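PDB 2OBN: DUF1611 domain-containing protein from Anabaena variabilis, which is of unknown function but pairs a Rossmann-like N-terminal region with a P-loop domain, which suggests that it binds a nucleotide. Local coordinates for the interface of chains A and B. Sequence-based numbering; all coordinates share one arbitrary frame. Chains: chain A/B, Hypothetical protein.

Contact 1: the interface of chains A and B. Residues chain A 288-289, 292-295; chain B 237-238, 275, 277, 281, 285.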
loop_
_atom_site.group_PDB
_atom_site.type_symbol
_atom_site.label_atom_id
_atom_site.label_comp_id
_atom_site.label_asym_id
_atom_site.label_seq_id
_atom_site.Cartn_x
_atom_site.Cartn_y
_atom_site.Cartn_z
ATOM N N THR A 288 8.104 -15.682 6.564
ATOM C CA THR A 288 9.060 -15.328 5.533
ATOM C C THR A 288 8.951 -13.837 5.251
ATOM O O THR A 288 9.961 -13.131 5.213
ATOM C CB THR A 288 8.827 -16.142 4.234
ATOM O OG1 THR A 288 8.973 -17.537 4.518
ATOM C CG2 THR A 288 9.835 -15.758 3.162
ATOM N N VAL A 289 7.726 -13.357 5.065
ATOM C CA VAL A 289 7.508 -11.928 4.812
ATOM C C VAL A 289 8.006 -11.103 5.992
ATOM O O VAL A 289 8.676 -10.099 5.781
ATOM C CB VAL A 289 6.041 -11.599 4.505
ATOM C CG1 VAL A 289 5.773 -10.101 4.576
ATOM C CG2 VAL A 289 5.678 -12.137 3.148
ATOM N N GLY A 292 11.783 -11.033 6.013
ATOM C CA GLY A 292 12.334 -10.523 4.753
ATOM C C GLY A 292 13.452 -11.408 4.196
ATOM O O GLY A 292 14.303 -10.948 3.439
ATOM N N GLY A 293 13.418 -12.687 4.555
ATOM C CA GLY A 293 14.420 -13.645 4.160
ATOM C C GLY A 293 15.747 -13.402 4.831
ATOM O O GLY A 293 16.765 -13.892 4.352
ATOM N N GLY A 294 15.747 -12.657 5.941
ATOM C CA GLY A 294 16.977 -12.324 6.645
ATOM C C GLY A 294 17.234 -10.838 6.799
ATOM O O GLY A 294 18.157 -10.447 7.504
ATOM N N ALA A 295 16.446 -9.989 6.152
ATOM C CA ALA A 295 16.656 -8.544 6.277
ATOM C C ALA A 295 16.206 -8.015 7.658
ATOM O O ALA A 295 16.725 -6.998 8.155
ATOM C CB ALA A 295 15.943 -7.813 5.153
ATOM N N LEU B 237 10.868 -5.800 -1.101
ATOM C CA LEU B 237 10.461 -6.473 0.124
ATOM C C LEU B 237 11.573 -6.461 1.185
ATOM O O LEU B 237 11.364 -6.961 2.279
ATOM C CB LEU B 237 10.024 -7.916 -0.176
ATOM C CG LEU B 237 8.770 -8.093 -1.040
ATOM C CD1 LEU B 237 8.545 -9.573 -1.292
ATOM C CD2 LEU B 237 7.552 -7.472 -0.398
ATOM N N LEU B 238 12.751 -5.925 0.831
ATOM C CA LEU B 238 13.902 -5.829 1.717
ATOM C C LEU B 238 14.048 -4.427 2.308
ATOM O O LEU B 238 14.811 -4.225 3.246
ATOM C CB LEU B 238 15.189 -6.185 0.959
ATOM C CG LEU B 238 15.203 -7.500 0.191
ATOM C CD1 LEU B 238 16.566 -7.743 -0.407
ATOM C CD2 LEU B 238 14.796 -8.659 1.103
ATOM N N PRO B 275 20.301 -5.628 6.359
ATOM C CA PRO B 275 21.017 -6.337 5.299
ATOM C C PRO B 275 20.166 -6.795 4.100
ATOM O O PRO B 275 18.927 -6.844 4.169
ATOM C CB PRO B 275 21.537 -7.585 6.016
ATOM C CG PRO B 275 20.587 -7.805 7.153
ATOM C CD PRO B 275 20.136 -6.456 7.575
ATOM N N PRO B 277 19.672 -10.100 2.179
ATOM C CA PRO B 277 20.105 -11.496 2.293
ATOM C C PRO B 277 20.764 -12.040 1.002
ATOM O O PRO B 277 20.708 -11.387 -0.058
ATOM C CB PRO B 277 18.792 -12.258 2.547
ATOM C CG PRO B 277 17.743 -11.224 2.848
ATOM C CD PRO B 277 18.204 -9.952 2.249
ATOM N N GLU B 281 17.931 -16.638 -0.930
ATOM C CA GLU B 281 16.912 -16.291 0.074
ATOM C C GLU B 281 15.940 -15.241 -0.433
ATOM O O GLU B 281 14.753 -15.311 -0.134
ATOM C CB GLU B 281 17.549 -15.834 1.406
ATOM C CG GLU B 281 18.172 -16.974 2.201
ATOM C CD GLU B 281 17.143 -18.034 2.526
ATOM O OE1 GLU B 281 16.097 -17.692 3.124
ATOM O OE2 GLU B 281 17.361 -19.208 2.157
ATOM N N LEU B 285 11.869 -15.643 -0.939
ATOM C CA LEU B 285 10.944 -14.637 -0.419
ATOM C C LEU B 285 9.927 -14.203 -1.495
ATOM O O LEU B 285 8.708 -14.368 -1.310
ATOM C CB LEU B 285 11.716 -13.429 0.120
ATOM C CG LEU B 285 10.938 -12.156 0.483
ATOM C CD1 LEU B 285 9.959 -12.402 1.606
ATOM C CD2 LEU B 285 11.931 -11.053 0.828
#

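Contact 2: the interface of chains A and B. Residues chain A 143-145, 212, 250, 295-296; chain B 237-242, 271, 273-274.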
loop_
_atom_site.group_PDB
_atom_site.type_symbol
_atom_site.label_atom_id
_atom_site.label_comp_id
_atom_site.label_asym_id
_atom_site.label_seq_id
_atom_site.Cartn_x
_atom_site.Cartn_y
_atom_site.Cartn_z
ATOM N N ALA A 143 8.931 4.855 6.415
ATOM C CA ALA A 143 9.420 4.097 7.564
ATOM C C ALA A 143 10.871 3.661 7.385
ATOM O O ALA A 143 11.347 3.499 6.253
ATOM C CB ALA A 143 8.523 2.889 7.853
ATOM N N SER A 144 11.550 3.467 8.516
ATOM C CA SER A 144 12.974 3.128 8.563
ATOM C C SER A 144 13.314 2.015 9.555
ATOM O O SER A 144 14.477 1.887 9.980
ATOM C CB SER A 144 13.725 4.375 9.000
ATOM O OG SER A 144 13.196 4.805 10.237
ATOM N N GLY A 145 12.323 1.212 9.921
ATOM C CA GLY A 145 12.522 0.129 10.884
ATOM C C GLY A 145 12.814 0.599 12.289
ATOM O O GLY A 145 13.425 -0.117 13.050
ATOM N N ALA A 212 3.828 2.281 5.641
ATOM C CA ALA A 212 4.695 1.740 6.681
ATOM C C ALA A 212 4.986 2.809 7.741
ATOM O O ALA A 212 4.957 2.527 8.953
ATOM C CB ALA A 212 5.972 1.210 6.089
ATOM N N ARG A 250 5.929 -4.232 8.265
ATOM C CA ARG A 250 7.112 -3.384 8.120
ATOM C C ARG A 250 7.219 -2.261 9.132
ATOM O O ARG A 250 8.300 -2.069 9.705
ATOM C CB ARG A 250 7.220 -2.833 6.699
ATOM C CG ARG A 250 7.539 -3.886 5.649
ATOM C CD ARG A 250 9.002 -4.338 5.687
ATOM N NE ARG A 250 9.194 -5.442 4.746
ATOM C CZ ARG A 250 8.967 -6.731 5.022
ATOM N NH1 ARG A 250 8.612 -7.134 6.244
ATOM N NH2 ARG A 250 9.164 -7.631 4.069
ATOM N N ALA A 295 16.446 -9.989 6.152
ATOM C CA ALA A 295 16.656 -8.544 6.277
ATOM C C ALA A 295 16.206 -8.015 7.658
ATOM O O ALA A 295 16.725 -6.998 8.155
ATOM C CB ALA A 295 15.943 -7.813 5.153
ATOM N N PHE A 296 15.241 -8.706 8.260
ATOM C CA PHE A 296 14.696 -8.350 9.550
ATOM C C PHE A 296 14.771 -9.559 10.455
ATOM O O PHE A 296 14.956 -10.696 10.009
ATOM C CB PHE A 296 13.249 -7.905 9.377
ATOM C CG PHE A 296 13.049 -6.966 8.214
ATOM C CD1 PHE A 296 13.418 -5.628 8.313
ATOM C CD2 PHE A 296 12.523 -7.427 7.015
ATOM C CE1 PHE A 296 13.253 -4.757 7.218
ATOM C CE2 PHE A 296 12.355 -6.580 5.928
ATOM C CZ PHE A 296 12.723 -5.243 6.019
ATOM N N LEU B 237 10.868 -5.800 -1.101
ATOM C CA LEU B 237 10.461 -6.473 0.124
ATOM C C LEU B 237 11.573 -6.461 1.185
ATOM O O LEU B 237 11.364 -6.961 2.279
ATOM C CB LEU B 237 10.024 -7.916 -0.176
ATOM C CG LEU B 237 8.770 -8.093 -1.040
ATOM C CD1 LEU B 237 8.545 -9.573 -1.292
ATOM C CD2 LEU B 237 7.552 -7.472 -0.398
ATOM N N LEU B 238 12.751 -5.925 0.831
ATOM C CA LEU B 238 13.902 -5.829 1.717
ATOM C C LEU B 238 14.048 -4.427 2.308
ATOM O O LEU B 238 14.811 -4.225 3.246
ATOM C CB LEU B 238 15.189 -6.185 0.959
ATOM C CG LEU B 238 15.203 -7.500 0.191
ATOM C CD1 LEU B 238 16.566 -7.743 -0.407
ATOM C CD2 LEU B 238 14.796 -8.659 1.103
ATOM N N HIS B 239 13.302 -3.471 1.753
ATOM C CA HIS B 239 13.319 -2.106 2.224
ATOM C C HIS B 239 12.273 -1.980 3.334
ATOM O O HIS B 239 11.112 -2.316 3.109
ATOM C CB HIS B 239 13.009 -1.183 1.060
ATOM C CG HIS B 239 13.220 0.261 1.360
ATOM N ND1 HIS B 239 12.544 0.912 2.367
ATOM C CD2 HIS B 239 13.983 1.196 0.748
ATOM C CE1 HIS B 239 12.904 2.184 2.381
ATOM N NE2 HIS B 239 13.780 2.380 1.412
ATOM N N PRO B 240 12.679 -1.484 4.536
ATOM C CA PRO B 240 11.767 -1.391 5.700
ATOM C C PRO B 240 10.566 -0.437 5.589
ATOM O O PRO B 240 9.665 -0.490 6.426
ATOM C CB PRO B 240 12.693 -0.901 6.824
ATOM C CG PRO B 240 13.791 -0.218 6.132
ATOM C CD PRO B 240 14.017 -0.956 4.872
ATOM N N GLY B 241 10.568 0.448 4.604
ATOM C CA GLY B 241 9.474 1.405 4.430
ATOM C C GLY B 241 8.649 1.234 3.171
ATOM O O GLY B 241 7.689 1.986 2.968
ATOM N N SER B 242 8.971 0.214 2.379
ATOM C CA SER B 242 8.327 -0.051 1.111
ATOM C C SER B 242 7.154 -1.016 1.187
ATOM O O SER B 242 7.187 -2.031 1.893
ATOM C CB SER B 242 9.355 -0.620 0.141
ATOM O OG SER B 242 8.763 -0.864 -1.124
ATOM N N ASN B 271 18.487 2.731 4.487
ATOM C CA ASN B 271 18.571 2.224 5.869
ATOM C C ASN B 271 19.705 1.179 5.972
ATOM O O ASN B 271 19.451 -0.024 6.043
ATOM C CB ASN B 271 17.216 1.622 6.242
ATOM C CG ASN B 271 16.048 2.577 5.966
ATOM O OD1 ASN B 271 15.780 3.467 6.747
ATOM N ND2 ASN B 271 15.349 2.371 4.858
ATOM N N HIS B 273 21.481 -0.270 8.063
ATOM C CA HIS B 273 21.502 -1.298 9.103
ATOM C C HIS B 273 20.811 -2.584 8.646
ATOM O O HIS B 273 21.081 -3.650 9.189
ATOM C CB HIS B 273 20.835 -0.778 10.385
ATOM C CG HIS B 273 19.355 -0.563 10.266
ATOM N ND1 HIS B 273 18.808 0.606 9.781
ATOM C CD2 HIS B 273 18.310 -1.369 10.575
ATOM C CE1 HIS B 273 17.491 0.513 9.806
ATOM N NE2 HIS B 273 17.162 -0.675 10.281
ATOM N N VAL B 274 19.946 -2.475 7.634
ATOM C CA VAL B 274 19.164 -3.607 7.126
ATOM C C VAL B 274 19.943 -4.372 6.079
ATOM O O VAL B 274 20.223 -3.841 5.020
ATOM C CB VAL B 274 17.854 -3.122 6.473
ATOM C CG1 VAL B 274 17.009 -4.306 6.019
ATOM C CG2 VAL B 274 17.051 -2.247 7.440
HETATM O O HOH W 1 9.016 -4.060 2.236
HETATM O O HOH W 2 6.540 4.172 4.396
HETATM O O HOH W 3 4.968 1.945 2.781
#

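Contact 1: the interface of chains A and B
The end of helix 279-291 of chain A and the glycine-rich loop that follows it pack against the same helix, the proline-bearing loop 275-277 and the leucines B:Leu237 and B:Leu238 of chain B, in one patch of the two-fold interface. No hydrogen bond crosses here; aliphatic groups pack on backbone carbonyls and on one another. B:Leu285 is the central side chain and has the largest buried surface of the patch, 52 Å². Its CG lies anti to the backbone N (chi1 169°), and with chi2 at 63° the two methyls fork toward different parts of chain A. CD1 lies against the last turns of the helix, 3.7 Å from the methyl CG2 of A:Thr288, which is itself turned anti to its backbone N; the two side chains run alongside each other, antiparallel. CD2 points instead at the loop and stands 3.5 Å from the carbonyl O of A:Gly292. An alanine at B:Leu285 removes both methyl contacts and would probably loosen the packing of the helix end and the loop, where B:Leu238 would remain beside A:Gly292. From another side B:Leu238, its CG beside the backbone N, brings CD2 to 3.3 Å from that same A:Gly292 oxygen. The loop runs through three successive glycines with positive phi, reaching 122° at A:Gly294, and so presents bare backbone to the prolines. B:Pro277 borders the carbonyl O of A:Gly293 with CB and CG, each at 3.2 Å, while the aliphatic base of B:Glu281 approaches the same carbonyl, CB being 3.6 Å from A:Gly293 O. At the far end B:Pro275 brackets A:Ala295: its carbonyl O lies 3.3 Å from the methyl CB of A:Ala295, and its ring CD 3.5 Å from A:Ala295 O.

Contact 2: the interface of chains A and B
A:Arg250 and A:Phe296 overlap in chain A and together receive the loop 237-242 of chain B. The arginine leaves helix 245-252 with CG beside its backbone N and bends at chi2, which carries the guanidinium along the loop backbone. The phenyl ring lies over one face of that group in a tilted, offset overlap, its rim atom CE2 3.5 Å above the guanidinium plane, over its centre. Both groups meet the carbonyl of B:Leu237. The arginine NH2 donates to B:Leu237 O at 2.9 Å, on a lone pair in the carbonyl plane (C=O...N 141°). The bond is noticeably bent (135° at H), and the oxygen lies 33° out of the guanidinium plane. The same oxygen lies in plane at the phenyl edge, near CE2. On the phenyl face opposite the guanidinium sit A:Ala295 CB, toward the rim, and B:Val274 CG1, above CE1; these two methyls touch at 3.8 Å. B:Leu238 O stands obliquely over CZ on that second side. B:Pro240 meets the rim, its CB 3.9 Å from A:Phe296 CE1, and the phenyl and proline side chains lie roughly perpendicular. Water extends the polar grip: A:Arg250 NE contacts water 1, which also reaches the carbonyls of B:His239 and B:Ser242. B:Gly241 O takes waters 2 and 3, which lead to the backbone N of A:Ala143 and A:Ala212. Within chain B the turn is braced by B:Gly241 N, which donates to B:His239 ND1 at 3.0 Å, almost exactly in the imidazole plane. At the A:Ser144 end B:Asn271 points OD1 at A:Ser144 CB (3.2 Å), and B:His273 sets CE1 3.3 Å from A:Ser144 O. With an arginine that binds one backbone carbonyl directly and two through water, and a phenyl rim against proline, the site is likely to fix the B loop on chain A and hold the two subunits in register.

Contacts 1 and 2 adjoin, the centres of their C-alpha atoms being about 10 Å apart, and they share A:Ala295, B:Leu237 and B:Leu238. The glycine-rich stretch of chain A passes from contact 1 into contact 2, so that the helix end and loop of chain A and the 237-242 loop of chain B form one continuous surface. No hydrogen bond crosses contact 1; contact 2 adds a direct one and bridging waters. Since the interface is two-fold symmetric, each recurs with the chains exchanged, an arrangement that may support a dimer of this protein, although the structure alone does not establish its state in solution.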